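Local coordinates for protein glycoside Hydrolase (Bacteroides plebeius, PDB 5T3B) that is a family 50 glycoside hydrolase that probably cleaves glycosidic bonds in agarose-like polysaccharides, at residues R130-S135 against K439-E444; F240-D245 against S325-L330; I255-W260 against S335-L340. All coordinates share one frame; numbering follows the deposited sequence.

Interaction 1: R130-S135 against K439-E444; sequences RMDGNS and KYLDDE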
loop_
_atom_site.group_PDB
_atom_site.type_symbol
_atom_site.label_atom_id
_atom_site.label_comp_id
_atom_site.label_asym_id
_atom_site.label_seq_id
_atom_site.Cartn_x
_atom_site.Cartn_y
_atom_site.Cartn_z
ATOM N N ARG A 130 10.743 -10.417 -5.718
ATOM C CA ARG A 130 12.112 -10.825 -5.437
ATOM C C ARG A 130 12.195 -12.318 -5.679
ATOM O O ARG A 130 11.169 -13.027 -5.719
ATOM C CB ARG A 130 12.557 -10.434 -4.046
ATOM C CG ARG A 130 11.772 -11.022 -2.975
ATOM C CD ARG A 130 12.248 -10.413 -1.633
ATOM N NE ARG A 130 13.540 -11.024 -1.364
ATOM C CZ ARG A 130 14.048 -11.131 -0.142
ATOM N NH1 ARG A 130 13.401 -10.622 0.922
ATOM N NH2 ARG A 130 15.187 -11.762 0.024
ATOM N N MET A 131 13.413 -12.799 -5.898
ATOM C CA MET A 131 13.648 -14.229 -6.168
ATOM C C MET A 131 13.809 -15.003 -4.906
ATOM O O MET A 131 14.870 -15.499 -4.617
ATOM C CB MET A 131 14.851 -14.397 -7.122
ATOM C CG MET A 131 14.536 -13.811 -8.514
ATOM S SD MET A 131 16.018 -13.602 -9.547
ATOM C CE MET A 131 16.708 -12.139 -8.823
ATOM N N ASP A 132 12.733 -15.073 -4.125
ATOM C CA ASP A 132 12.804 -15.679 -2.770
ATOM C C ASP A 132 11.918 -16.907 -2.626
ATOM O O ASP A 132 11.349 -17.199 -1.586
ATOM C CB ASP A 132 12.652 -14.618 -1.664
ATOM C CG ASP A 132 11.279 -14.107 -1.503
ATOM O OD1 ASP A 132 10.460 -14.291 -2.367
ATOM O OD2 ASP A 132 11.046 -13.455 -0.471
ATOM N N GLY A 133 11.852 -17.668 -3.731
ATOM C CA GLY A 133 11.267 -18.978 -3.719
ATOM C C GLY A 133 12.299 -20.072 -3.801
ATOM O O GLY A 133 13.500 -19.838 -3.628
ATOM N N ASN A 134 11.817 -21.273 -4.080
ATOM C CA ASN A 134 12.714 -22.455 -4.170
ATOM C C ASN A 134 13.685 -22.252 -5.347
ATOM O O ASN A 134 13.260 -22.055 -6.481
ATOM C CB ASN A 134 11.862 -23.706 -4.354
ATOM C CG ASN A 134 12.703 -24.932 -4.450
ATOM O OD1 ASN A 134 13.326 -25.167 -5.435
ATOM N ND2 ASN A 134 12.791 -25.687 -3.416
ATOM N N SER A 135 14.967 -22.318 -5.060
ATOM C CA SER A 135 15.979 -22.022 -6.076
ATOM C C SER A 135 16.018 -23.086 -7.203
ATOM O O SER A 135 16.351 -22.748 -8.354
ATOM C CB SER A 135 17.343 -21.788 -5.446
ATOM O OG SER A 135 17.749 -22.967 -4.856
ATOM N N LYS A 439 1.432 -10.950 -1.303
ATOM C CA LYS A 439 2.652 -10.596 -2.020
ATOM C C LYS A 439 2.878 -11.565 -3.151
ATOM O O LYS A 439 2.071 -12.435 -3.426
ATOM C CB LYS A 439 3.844 -10.487 -1.061
ATOM C CG LYS A 439 4.183 -11.784 -0.364
ATOM C CD LYS A 439 5.413 -11.617 0.555
ATOM C CE LYS A 439 5.645 -12.742 1.523
ATOM N NZ LYS A 439 6.359 -13.880 0.890
ATOM N N TYR A 440 4.029 -11.365 -3.820
ATOM C CA TYR A 440 4.377 -12.175 -4.983
ATOM C C TYR A 440 4.377 -13.686 -4.683
ATOM O O TYR A 440 3.637 -14.416 -5.324
ATOM C CB TYR A 440 5.747 -11.676 -5.473
ATOM C CG TYR A 440 6.375 -12.430 -6.606
ATOM C CD1 TYR A 440 5.685 -12.736 -7.778
ATOM C CD2 TYR A 440 7.699 -12.826 -6.513
ATOM C CE1 TYR A 440 6.285 -13.437 -8.791
ATOM C CE2 TYR A 440 8.335 -13.513 -7.564
ATOM C CZ TYR A 440 7.589 -13.821 -8.680
ATOM O OH TYR A 440 8.211 -14.545 -9.684
ATOM N N LEU A 441 5.222 -14.108 -3.737
ATOM C CA LEU A 441 5.370 -15.521 -3.400
ATOM C C LEU A 441 4.910 -15.862 -2.019
ATOM O O LEU A 441 4.998 -15.060 -1.097
ATOM C CB LEU A 441 6.875 -15.949 -3.435
ATOM C CG LEU A 441 7.544 -15.793 -4.758
ATOM C CD1 LEU A 441 9.006 -15.994 -4.686
ATOM C CD2 LEU A 441 6.987 -16.673 -5.794
ATOM N N ASP A 442 4.459 -17.093 -1.896
ATOM C CA ASP A 442 4.307 -17.669 -0.562
ATOM C C ASP A 442 5.598 -17.600 0.229
ATOM O O ASP A 442 6.697 -17.669 -0.342
ATOM C CB ASP A 442 3.913 -19.147 -0.660
ATOM C CG ASP A 442 2.494 -19.423 -0.995
ATOM O OD1 ASP A 442 1.636 -18.531 -0.979
ATOM O OD2 ASP A 442 2.275 -20.645 -1.248
ATOM N N ASP A 443 5.480 -17.500 1.556
ATOM C CA ASP A 443 6.547 -17.986 2.393
ATOM C C ASP A 443 6.582 -19.497 2.319
ATOM O O ASP A 443 5.593 -20.119 1.989
ATOM C CB ASP A 443 6.372 -17.529 3.852
ATOM C CG ASP A 443 6.416 -16.057 4.104
ATOM O OD1 ASP A 443 6.923 -15.309 3.284
ATOM O OD2 ASP A 443 5.989 -15.729 5.291
ATOM N N GLU A 444 7.698 -20.131 2.689
ATOM C CA GLU A 444 7.730 -21.589 2.665
ATOM C C GLU A 444 6.606 -22.183 3.505
ATOM O O GLU A 444 6.073 -23.252 3.155
ATOM C CB GLU A 444 9.098 -22.123 3.079
ATOM C CG GLU A 444 9.266 -23.616 2.774
ATOM C CD GLU A 444 10.729 -24.067 2.799
ATOM O OE1 GLU A 444 11.508 -23.315 3.432
ATOM O OE2 GLU A 444 11.093 -25.158 2.225
HETATM O O HOH W 1 7.604 -12.582 -2.482
HETATM O O HOH W 2 9.055 -16.250 -0.179
HETATM O O HOH W 3 8.811 -12.526 0.069
#
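L441 fills the angle between D132 and G133 with a single methyl, while the neighbouring Y440 ring meets the backbone of R130. No direct hydrogen bond joins the two segments. The apolar part is small. L441 CD1 lies 3.4 Å from G133 N. In the modelled conformer of D132, OD1 is 3.2 Å from L441 CD1, and the two side chains run by one another, pointing opposite ways. R130 O sits at the edge of the Y440 ring, in its plane, 3.4 Å from CE2. Y440 CG is anti to the backbone N (chi1 175°), which carries the ring across to R130.

Water makes the polar links. The firm bridge is water 2, which donates to D132 O and to D442 O. Water 1 accepts from L441 N and, in the modelled conformer, bonds weakly to D132 OD1. Water 3 accepts from K439 NZ. D132 OD2 of that conformer lies close to it, but this link is doubtful.

Charges gather around K439. Its NZ bonds L441 O at 2.7 Å and forms a salt bridge with D443 OD1 at 2.8 Å, met from above the carboxylate plane. Together with water 3, that gives NZ three partners.

The contact joins the loops that follow the parallel paired strands 120-126 and 432-437. Y440 OH bonds W148 on helix 145-158, M131 packs on the same helix, and N134 caps the start of helix 135-141.

Interaction 2: F240-D245 against S325-L330; sequences FRNNPD and SKDPEL. With EDO (1,2-ethanediol), chain M.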
loop_
_atom_site.group_PDB
_atom_site.type_symbol
_atom_site.label_atom_id
_atom_site.label_comp_id
_atom_site.label_asym_id
_atom_site.label_seq_id
_atom_site.Cartn_x
_atom_site.Cartn_y
_atom_site.Cartn_z
ATOM N N PHE A 240 16.811 5.613 -9.107
ATOM C CA PHE A 240 15.412 5.952 -9.090
ATOM C C PHE A 240 15.109 7.368 -9.552
ATOM O O PHE A 240 14.050 7.645 -10.134
ATOM C CB PHE A 240 14.793 5.721 -7.735
ATOM C CG PHE A 240 14.977 4.321 -7.213
ATOM C CD1 PHE A 240 14.458 3.220 -7.919
ATOM C CD2 PHE A 240 15.712 4.041 -6.088
ATOM C CE1 PHE A 240 14.642 1.915 -7.456
ATOM C CE2 PHE A 240 15.865 2.739 -5.618
ATOM C CZ PHE A 240 15.332 1.686 -6.316
ATOM N N ARG A 241 16.023 8.285 -9.281
ATOM C CA ARG A 241 15.737 9.670 -9.608
ATOM C C ARG A 241 15.692 9.851 -11.135
ATOM O O ARG A 241 16.489 9.257 -11.860
ATOM C CB ARG A 241 16.780 10.594 -8.973
ATOM C CG ARG A 241 18.175 10.447 -9.505
ATOM C CD ARG A 241 18.949 11.625 -8.916
ATOM N NE ARG A 241 19.114 11.597 -7.472
ATOM C CZ ARG A 241 20.096 10.958 -6.883
ATOM N NH1 ARG A 241 21.079 10.380 -7.623
ATOM N NH2 ARG A 241 20.109 10.898 -5.553
ATOM N N ASN A 242 14.773 10.700 -11.582
ATOM C CA ASN A 242 14.632 11.022 -13.003
ATOM C C ASN A 242 14.406 9.821 -13.898
ATOM O O ASN A 242 14.763 9.792 -15.055
ATOM C CB ASN A 242 15.827 11.837 -13.488
ATOM C CG ASN A 242 15.971 13.122 -12.706
ATOM O OD1 ASN A 242 17.019 13.403 -12.052
ATOM N ND2 ASN A 242 14.947 13.853 -12.703
ATOM N N ASN A 243 13.780 8.803 -13.332
ATOM C CA ASN A 243 13.561 7.546 -14.012
ATOM C C ASN A 243 12.052 7.410 -14.224
ATOM O O ASN A 243 11.301 7.226 -13.230
ATOM C CB ASN A 243 14.142 6.424 -13.180
ATOM C CG ASN A 243 14.048 5.091 -13.884
ATOM O OD1 ASN A 243 13.116 4.844 -14.683
ATOM N ND2 ASN A 243 15.004 4.241 -13.615
ATOM N N PRO A 244 11.547 7.454 -15.457
ATOM C CA PRO A 244 10.109 7.499 -15.691
ATOM C C PRO A 244 9.368 6.222 -15.293
ATOM O O PRO A 244 8.170 6.283 -15.104
ATOM C CB PRO A 244 9.960 7.733 -17.174
ATOM C CG PRO A 244 11.238 7.165 -17.725
ATOM C CD PRO A 244 12.319 7.518 -16.712
ATOM N N ASP A 245 10.081 5.112 -15.112
ATOM C CA ASP A 245 9.436 3.826 -14.761
ATOM C C ASP A 245 9.320 3.603 -13.289
ATOM O O ASP A 245 8.857 2.531 -12.875
ATOM C CB ASP A 245 10.180 2.698 -15.453
ATOM C CG ASP A 245 10.019 2.792 -16.968
ATOM O OD1 ASP A 245 8.913 3.149 -17.467
ATOM O OD2 ASP A 245 11.043 2.518 -17.664
ATOM N N SER A 325 15.702 18.288 -4.034
ATOM C CA SER A 325 16.611 17.295 -4.581
ATOM C C SER A 325 16.905 17.503 -6.047
ATOM O O SER A 325 16.290 18.339 -6.691
ATOM C CB SER A 325 16.028 15.885 -4.394
ATOM O OG SER A 325 14.956 15.618 -5.317
ATOM N N LYS A 326 17.720 16.601 -6.582
ATOM C CA LYS A 326 17.983 16.488 -7.995
ATOM C C LYS A 326 16.780 15.983 -8.808
ATOM O O LYS A 326 16.844 15.985 -10.038
ATOM C CB LYS A 326 19.144 15.492 -8.168
ATOM C CG LYS A 326 20.457 15.951 -7.554
ATOM C CD LYS A 326 21.415 14.750 -7.328
ATOM C CE LYS A 326 22.666 15.139 -6.571
ATOM N NZ LYS A 326 23.438 13.891 -6.385
ATOM N N ASP A 327 15.701 15.587 -8.156
ATOM C CA ASP A 327 14.483 15.136 -8.890
ATOM C C ASP A 327 13.198 15.518 -8.105
ATOM O O ASP A 327 12.591 14.659 -7.430
ATOM C CB ASP A 327 14.489 13.663 -9.213
ATOM C CG ASP A 327 13.230 13.245 -9.952
ATOM O OD1 ASP A 327 12.454 14.157 -10.415
ATOM O OD2 ASP A 327 12.963 12.033 -10.017
ATOM N N PRO A 328 12.772 16.763 -8.189
ATOM C CA PRO A 328 11.571 17.149 -7.466
ATOM C C PRO A 328 10.263 16.534 -7.942
ATOM O O PRO A 328 9.246 16.690 -7.310
ATOM C CB PRO A 328 11.509 18.664 -7.633
ATOM C CG PRO A 328 12.827 19.053 -8.118
ATOM C CD PRO A 328 13.474 17.902 -8.816
ATOM N N GLU A 329 10.279 15.812 -9.083
ATOM C CA GLU A 329 9.102 15.204 -9.624
ATOM C C GLU A 329 8.917 13.740 -9.196
ATOM O O GLU A 329 7.876 13.152 -9.552
ATOM C CB GLU A 329 9.064 15.269 -11.162
ATOM C CG GLU A 329 8.848 16.672 -11.709
ATOM C CD GLU A 329 9.037 16.671 -13.199
ATOM O OE1 GLU A 329 8.028 16.470 -13.955
ATOM O OE2 GLU A 329 10.242 16.782 -13.635
ATOM N N LEU A 330 9.841 13.186 -8.381
ATOM C CA LEU A 330 9.673 11.822 -7.851
ATOM C C LEU A 330 8.499 11.851 -6.885
ATOM O O LEU A 330 8.513 12.668 -5.959
ATOM C CB LEU A 330 10.949 11.422 -7.159
ATOM C CG LEU A 330 11.015 10.009 -6.624
ATOM C CD1 LEU A 330 10.860 8.986 -7.746
ATOM C CD2 LEU A 330 12.312 9.814 -5.856
HETATM C C1 EDO M . 7.049 15.116 -6.807
HETATM O O1 EDO M . 7.026 14.913 -5.383
HETATM C C2 EDO M . 6.196 16.343 -7.220
HETATM O O2 EDO M . 4.952 16.031 -6.546
HETATM O O HOH W 4 14.973 16.628 -12.462
#
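The guanidinium of R241, in the conformer described, has K326 CD over one face, 3.9 Å above its plane and displaced from the centre of the group. The two side chains cross at a slant. K326 is extended beyond CG, so its methylene groups run by the bent arginine chain. The amide of N242 passes the carboxylate of D327 with the two planes 31° apart. Its ND2 comes 3.3 Å from D327 CG, but at a poor angle for a bond to OD1.

One direct hydrogen bond crosses the contact. N242 N donates to D327 OD2 at 2.7 Å, nearly straight at 170°, and approaches from above the carboxylate plane. D327 CG is anti to the backbone N (chi1 180°), which extends the carboxylate toward N242. OD2 also forms a salt bridge with R100. OD1 accepts from E329 N at 3.0 Å, an Asx turn. The carboxylate thus ties its own turn to the turn F240-N243. With an alanine here, N242 N and R100 would probably lose their shared acceptor, and the two turns would be held less firmly together. Water 4 adds a bridge from N242 ND2 to K326 O.

R241 NH1 lies 4.4 Å from K326 NZ, a pair of like charges. R241 NH2 is satisfied by S234 O and L232 O. These carbonyls lie at and just after the end of helix 224-232. The segment S325-L330 directly follows helix 300-324, while F240 and N243 pack on helix 169-182.

Interaction 3: I255-W260 against S335-L340; sequences IDFSTW and SRLHSL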
loop_
_atom_site.group_PDB
_atom_site.type_symbol
_atom_site.label_atom_id
_atom_site.label_comp_id
_atom_site.label_asym_id
_atom_site.label_seq_id
_atom_site.Cartn_x
_atom_site.Cartn_y
_atom_site.Cartn_z
ATOM N N ILE A 255 5.340 2.444 10.667
ATOM C CA ILE A 255 5.894 3.138 11.801
ATOM C C ILE A 255 4.899 3.077 12.979
ATOM O O ILE A 255 3.722 3.322 12.816
ATOM C CB ILE A 255 6.140 4.618 11.433
ATOM C CG1 ILE A 255 7.177 4.756 10.305
ATOM C CG2 ILE A 255 6.578 5.423 12.643
ATOM C CD1 ILE A 255 7.248 6.157 9.723
ATOM N N ASP A 256 5.447 2.806 14.165
ATOM C CA ASP A 256 4.593 2.842 15.355
ATOM C C ASP A 256 4.378 4.298 15.755
ATOM O O ASP A 256 5.268 5.016 16.110
ATOM C CB ASP A 256 5.293 2.048 16.438
ATOM C CG ASP A 256 4.621 2.036 17.741
ATOM O OD1 ASP A 256 3.676 2.799 18.015
ATOM O OD2 ASP A 256 5.034 1.139 18.575
ATOM N N PHE A 257 3.153 4.721 15.652
ATOM C CA PHE A 257 2.732 6.067 16.108
ATOM C C PHE A 257 1.727 5.950 17.186
ATOM O O PHE A 257 0.948 6.889 17.398
ATOM C CB PHE A 257 2.038 6.895 15.023
ATOM C CG PHE A 257 2.865 7.353 13.885
ATOM C CD1 PHE A 257 3.455 8.659 13.934
ATOM C CD2 PHE A 257 2.841 6.740 12.668
ATOM C CE1 PHE A 257 4.116 9.100 12.810
ATOM C CE2 PHE A 257 3.518 7.222 11.567
ATOM C CZ PHE A 257 4.154 8.417 11.651
ATOM N N SER A 258 1.683 4.834 17.869
ATOM C CA SER A 258 0.694 4.355 18.945
ATOM C C SER A 258 0.223 2.960 18.557
ATOM O O SER A 258 -0.154 2.713 17.444
ATOM C CB SER A 258 -0.507 5.121 19.310
ATOM O OG SER A 258 -0.172 6.361 19.827
ATOM N N THR A 259 0.286 2.062 19.516
ATOM C CA THR A 259 -0.041 0.683 19.243
ATOM C C THR A 259 -1.063 0.216 20.251
ATOM O O THR A 259 -1.361 0.943 21.201
ATOM C CB THR A 259 1.257 -0.148 19.389
ATOM O OG1 THR A 259 1.059 -1.467 18.882
ATOM C CG2 THR A 259 1.689 -0.164 20.849
ATOM N N TRP A 260 -1.555 -1.019 20.105
ATOM C CA TRP A 260 -2.554 -1.521 20.987
ATOM C C TRP A 260 -1.917 -1.576 22.344
ATOM O O TRP A 260 -0.810 -2.151 22.490
ATOM C CB TRP A 260 -2.878 -2.978 20.622
ATOM C CG TRP A 260 -4.158 -3.436 21.258
ATOM C CD1 TRP A 260 -5.360 -3.433 20.656
ATOM C CD2 TRP A 260 -4.372 -3.999 22.554
ATOM N NE1 TRP A 260 -6.287 -3.936 21.479
ATOM C CE2 TRP A 260 -5.733 -4.195 22.689
ATOM C CE3 TRP A 260 -3.562 -4.256 23.659
ATOM C CZ2 TRP A 260 -6.290 -4.766 23.861
ATOM C CZ3 TRP A 260 -4.130 -4.781 24.806
ATOM C CH2 TRP A 260 -5.452 -5.059 24.879
ATOM N N SER A 335 4.482 6.286 4.138
ATOM C CA SER A 335 5.138 5.382 5.098
ATOM C C SER A 335 4.338 4.121 5.427
ATOM O O SER A 335 4.758 3.397 6.320
ATOM C CB SER A 335 5.400 6.111 6.428
ATOM O OG SER A 335 4.211 6.400 7.128
ATOM N N ARG A 336 3.276 3.836 4.680
ATOM C CA ARG A 336 2.586 2.544 4.803
ATOM C C ARG A 336 1.980 2.415 6.212
ATOM O O ARG A 336 2.413 1.640 7.035
ATOM C CB ARG A 336 3.499 1.405 4.395
ATOM C CG ARG A 336 4.213 1.653 3.084
ATOM C CD ARG A 336 5.378 0.727 2.826
ATOM N NE ARG A 336 4.935 -0.651 2.727
ATOM C CZ ARG A 336 4.433 -1.169 1.619
ATOM N NH1 ARG A 336 3.964 -2.413 1.618
ATOM N NH2 ARG A 336 4.455 -0.509 0.481
ATOM N N LEU A 337 0.985 3.280 6.447
ATOM C CA LEU A 337 0.326 3.358 7.740
ATOM C C LEU A 337 -0.452 2.106 7.963
ATOM O O LEU A 337 -0.918 1.454 7.038
ATOM C CB LEU A 337 -0.630 4.583 7.759
ATOM C CG LEU A 337 0.094 5.950 7.699
ATOM C CD1 LEU A 337 -0.874 7.023 7.288
ATOM C CD2 LEU A 337 0.727 6.276 9.046
ATOM N N HIS A 338 -0.655 1.758 9.246
ATOM C CA HIS A 338 -1.280 0.508 9.590
ATOM C C HIS A 338 -1.997 0.659 10.918
ATOM O O HIS A 338 -2.078 1.764 11.464
ATOM C CB HIS A 338 -0.269 -0.650 9.599
ATOM C CG HIS A 338 0.597 -0.644 10.796
ATOM N ND1 HIS A 338 1.219 0.480 11.266
ATOM C CD2 HIS A 338 0.954 -1.653 11.624
ATOM C CE1 HIS A 338 1.892 0.187 12.355
ATOM N NE2 HIS A 338 1.745 -1.113 12.599
ATOM N N SER A 339 -2.514 -0.457 11.451
ATOM C CA SER A 339 -2.880 -0.541 12.873
ATOM C C SER A 339 -3.767 0.636 13.281
ATOM O O SER A 339 -4.714 1.022 12.569
ATOM C CB SER A 339 -1.553 -0.722 13.730
ATOM O OG SER A 339 -1.773 -0.779 15.132
ATOM N N LEU A 340 -3.435 1.199 14.430
ATOM C CA LEU A 340 -4.122 2.408 14.927
ATOM C C LEU A 340 -3.751 3.708 14.175
ATOM O O LEU A 340 -4.627 4.547 13.956
ATOM C CB LEU A 340 -3.912 2.568 16.415
ATOM C CG LEU A 340 -4.381 1.465 17.297
ATOM C CD1 LEU A 340 -4.090 1.781 18.733
ATOM C CD2 LEU A 340 -5.845 1.306 17.117
HETATM O O HOH W 5 3.846 4.173 8.779
HETATM O O HOH W 6 1.983 3.208 10.671
HETATM O O HOH W 7 -1.143 -2.439 17.600
#
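I255 and S335 grip one water between them. Water 5 accepts from I255 N at 3.0 Å and donates to S335 O at 2.7 Å. It also bonds S335 OG, which has a second partner in the hydroxyl of Y315. Beside this water I255 CD1 rests on S335 CB at 3.8 Å.

Two further waters continue the seam. Water 6 donates to I255 O and bonds H338 ND1. I255 O and this water both lie at the edge of the imidazole, in its plane. H338 CG stands between the backbone N and the carbonyl carbon (chi1 76°), which turns that edge to I255 O. S339 CB covers one face of the ring, over its centre. Water 7 accepts from W260 N and bonds S339 OG.

Apolar contacts fill in further along. F257 CE2 meets L337 CD2 at 3.9 Å, with I347 of helix 345-354 touching both side chains. At the far end L340 CD1 lies 3.7 Å from T259 C. Within 255-260, D256 OD1 accepts from S258 N, an Asx turn.

The segments run in nearly the same direction, 8° apart. R336 pairs through its backbone with E254 and forms a salt bridge with E389. The sequence N253-E254 resembles the Asn-Glu pair that ends the fourth barrel strand in clan GH-A enzymes. The contact is therefore consistent with neighbouring loops at the catalytic face of a (beta/alpha)8 barrel.

Overall arrangement
Along the chain the segments come as 130-135, 240-245, 255-260, 325-330, 335-340 and 439-444. Interaction 1 therefore encloses interactions 2 and 3, whose segments alternate. Interactions 2 and 3 join the same two connections, those leaving helices 224-232 and 300-324. Their centres are 28 Å apart, so the two connections meet at two well separated places. Interaction 1 follows strands 120-126 and 432-437. Its centre is 26 Å from that of interaction 3 and 29 Å from that of interaction 2, and none of the three touch. Interaction 1 after strands, interaction 3 beside N253-E254 and interaction 2 after a helix are consistent with 1 and 3 at the substrate-facing end of a barrel and 2 at the other.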